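Local coordinates for xyloglucan-specific endo-beta-1,4-glucanase GH12 (Aspergillus niveus, PDB 4NPR), which probably hydrolyses internal beta-1,4-glucosidic linkages of xyloglucan with retention of the anomeric configuration, at residues Ile104-Lys109 with Tyr238-Ala243. Residues are numbered along the deposited sequence; the frame is centred on the assembly and turned at random.
With SO4 (sulfate ion), chain C.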
loop_
_atom_site.group_PDB
_atom_site.type_symbol
_atom_site.label_atom_id
_atom_site.label_comp_id
_atom_site.label_asym_id
_atom_site.label_seq_id
_atom_site.Cartn_x
_atom_site.Cartn_y
_atom_site.Cartn_z
ATOM N N ILE A 104 -13.689 -3.872 -6.724
ATOM C CA ILE A 104 -12.243 -3.646 -6.858
ATOM C C ILE A 104 -11.476 -4.973 -6.688
ATOM O O ILE A 104 -10.806 -5.184 -5.677
ATOM C CB ILE A 104 -11.757 -2.641 -5.815
ATOM C CG1 ILE A 104 -12.725 -1.472 -5.669
ATOM C CG2 ILE A 104 -10.375 -2.110 -6.156
ATOM C CD1 ILE A 104 -12.357 -0.630 -4.466
ATOM N N ASP A 105 -11.604 -5.879 -7.656
ATOM C CA ASP A 105 -10.949 -7.186 -7.557
ATOM C C ASP A 105 -9.430 -7.021 -7.623
ATOM O O ASP A 105 -8.939 -6.290 -8.459
ATOM C CB ASP A 105 -11.417 -8.131 -8.676
ATOM C CG ASP A 105 -12.944 -8.476 -8.593
ATOM O OD1 ASP A 105 -13.645 -8.096 -7.610
ATOM O OD2 ASP A 105 -13.439 -9.121 -9.559
ATOM N N SER A 106 -8.683 -7.664 -6.722
ATOM C CA SER A 106 -7.199 -7.610 -6.766
ATOM C C SER A 106 -6.585 -8.961 -6.444
ATOM O O SER A 106 -7.078 -9.659 -5.571
ATOM C CB SER A 106 -6.665 -6.596 -5.737
ATOM O OG SER A 106 -5.243 -6.428 -5.808
ATOM N N THR A 107 -5.474 -9.302 -7.083
ATOM C CA THR A 107 -4.732 -10.494 -6.703
ATOM C C THR A 107 -3.265 -10.132 -6.551
ATOM O O THR A 107 -2.713 -9.452 -7.400
ATOM C CB THR A 107 -4.897 -11.636 -7.760
ATOM O OG1 THR A 107 -6.279 -12.065 -7.834
ATOM C CG2 THR A 107 -3.973 -12.869 -7.417
ATOM N N TRP A 108 -2.630 -10.627 -5.489
ATOM C CA TRP A 108 -1.296 -10.203 -5.131
ATOM C C TRP A 108 -0.597 -11.387 -4.524
ATOM O O TRP A 108 -1.124 -12.019 -3.638
ATOM C CB TRP A 108 -1.349 -9.065 -4.092
ATOM C CG TRP A 108 -0.099 -8.234 -3.910
ATOM C CD1 TRP A 108 1.071 -8.315 -4.627
ATOM C CD2 TRP A 108 0.066 -7.121 -3.018
ATOM N NE1 TRP A 108 1.964 -7.359 -4.192
ATOM C CE2 TRP A 108 1.356 -6.601 -3.223
ATOM C CE3 TRP A 108 -0.759 -6.513 -2.081
ATOM C CZ2 TRP A 108 1.842 -5.528 -2.513
ATOM C CZ3 TRP A 108 -0.283 -5.438 -1.371
ATOM C CH2 TRP A 108 1.010 -4.953 -1.593
ATOM N N LYS A 109 0.599 -11.658 -5.026
ATOM C CA LYS A 109 1.505 -12.586 -4.449
ATOM C C LYS A 109 2.855 -11.883 -4.251
ATOM O O LYS A 109 3.414 -11.297 -5.208
ATOM C CB LYS A 109 1.671 -13.764 -5.417
ATOM C CG LYS A 109 2.828 -14.708 -5.077
ATOM C CD LYS A 109 2.606 -15.262 -3.672
ATOM C CE LYS A 109 3.468 -16.475 -3.406
ATOM N NZ LYS A 109 4.826 -16.024 -3.045
ATOM N N TYR A 238 0.738 -9.050 -9.426
ATOM C CA TYR A 238 -0.132 -8.086 -8.810
ATOM C C TYR A 238 -1.098 -7.614 -9.890
ATOM O O TYR A 238 -0.682 -7.324 -11.014
ATOM C CB TYR A 238 0.633 -6.866 -8.223
ATOM C CG TYR A 238 -0.320 -5.777 -7.724
ATOM C CD1 TYR A 238 -1.018 -5.929 -6.529
ATOM C CD2 TYR A 238 -0.590 -4.660 -8.487
ATOM C CE1 TYR A 238 -1.950 -4.989 -6.090
ATOM C CE2 TYR A 238 -1.505 -3.706 -8.073
ATOM C CZ TYR A 238 -2.178 -3.854 -6.864
ATOM O OH TYR A 238 -3.067 -2.886 -6.444
ATOM N N SER A 239 -2.385 -7.580 -9.565
ATOM C CA SER A 239 -3.369 -6.924 -10.412
ATOM C C SER A 239 -4.427 -6.300 -9.550
ATOM O O SER A 239 -4.630 -6.709 -8.407
ATOM C CB SER A 239 -4.052 -7.874 -11.400
ATOM O OG SER A 239 -4.526 -9.011 -10.759
ATOM N N VAL A 240 -5.043 -5.264 -10.125
ATOM C CA VAL A 240 -6.228 -4.637 -9.575
ATOM C C VAL A 240 -6.990 -3.963 -10.690
ATOM O O VAL A 240 -6.407 -3.464 -11.640
ATOM C CB VAL A 240 -5.895 -3.622 -8.431
ATOM C CG1 VAL A 240 -5.176 -2.391 -8.950
ATOM C CG2 VAL A 240 -7.152 -3.227 -7.657
ATOM N N SER A 241 -8.303 -3.973 -10.576
ATOM C CA SER A 241 -9.126 -3.177 -11.454
ATOM C C SER A 241 -10.307 -2.536 -10.682
ATOM O O SER A 241 -10.858 -3.105 -9.756
ATOM C CB SER A 241 -9.578 -4.011 -12.681
ATOM O OG SER A 241 -10.556 -4.987 -12.319
ATOM N N VAL A 242 -10.649 -1.321 -11.063
ATOM C CA VAL A 242 -11.814 -0.668 -10.522
ATOM C C VAL A 242 -12.969 -0.856 -11.504
ATOM O O VAL A 242 -12.950 -0.333 -12.599
ATOM C CB VAL A 242 -11.537 0.827 -10.279
ATOM C CG1 VAL A 242 -12.829 1.564 -9.913
ATOM C CG2 VAL A 242 -10.466 1.013 -9.194
ATOM N N ALA A 243 -13.952 -1.644 -11.122
ATOM C CA ALA A 243 -15.172 -1.767 -11.905
ATOM C C ALA A 243 -16.318 -1.003 -11.179
ATOM O O ALA A 243 -16.179 -0.623 -10.001
ATOM C CB ALA A 243 -15.520 -3.245 -12.118
ATOM O OXT ALA A 243 -17.407 -0.731 -11.719
HETATM S S SO4 C . -4.788 -12.113 -12.259
HETATM O O1 SO4 C . -5.188 -12.636 -10.926
HETATM O O2 SO4 C . -3.557 -11.304 -12.053
HETATM O O3 SO4 C . -4.513 -13.277 -13.150
HETATM O O4 SO4 C . -5.873 -11.267 -12.857
#
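Thr-107 and Ser-239 form the antiparallel hydrogen-bonded pair of this contact. Ser-239 N donates to Thr-107 O at 2.9 Å, and Thr-107 N returns to Ser-239 O at 3.0 Å, from 36° above the carbonyl plane. Ser-106 OG gives that same oxygen a second proton at 2.7 Å, in the carbonyl plane. Farther along, Ser-241 N reaches Asp-105 O at 3.2 Å.

The strands are adjacent in the outer sheet of the GH12 beta-jelly roll, with 192-196 beyond 105-113 at the edge. Ser-106, Trp-108, Tyr-238 and Val-240 face the second sheet, where Tyr-123 also bonds Ser-106 OG and Ala-221 touches the side chains of Trp-108 and Tyr-238.

Trp-108 and Tyr-238 make a T-shaped stack, planes at 73°. CD1 of Tyr-238 brings the ring edge over the five-membered ring of Trp-108, 3.6 Å from CG. The two residues form a non-hydrogen-bonded pair, so both side chains rise from one face; CG of Tyr-238 is anti to its backbone N (chi1 173°). The side chains of Ile-104 and Val-240 run alongside each other and touch through their CG2 atoms at 3.7 Å.

On the other face Ser-239 OG holds O2 of a sulfate ion, probably carried over from crystallisation, at 2.8 Å. Thr-107 OG1 bonds Ser-194 OG; its link to the sulfate is weak.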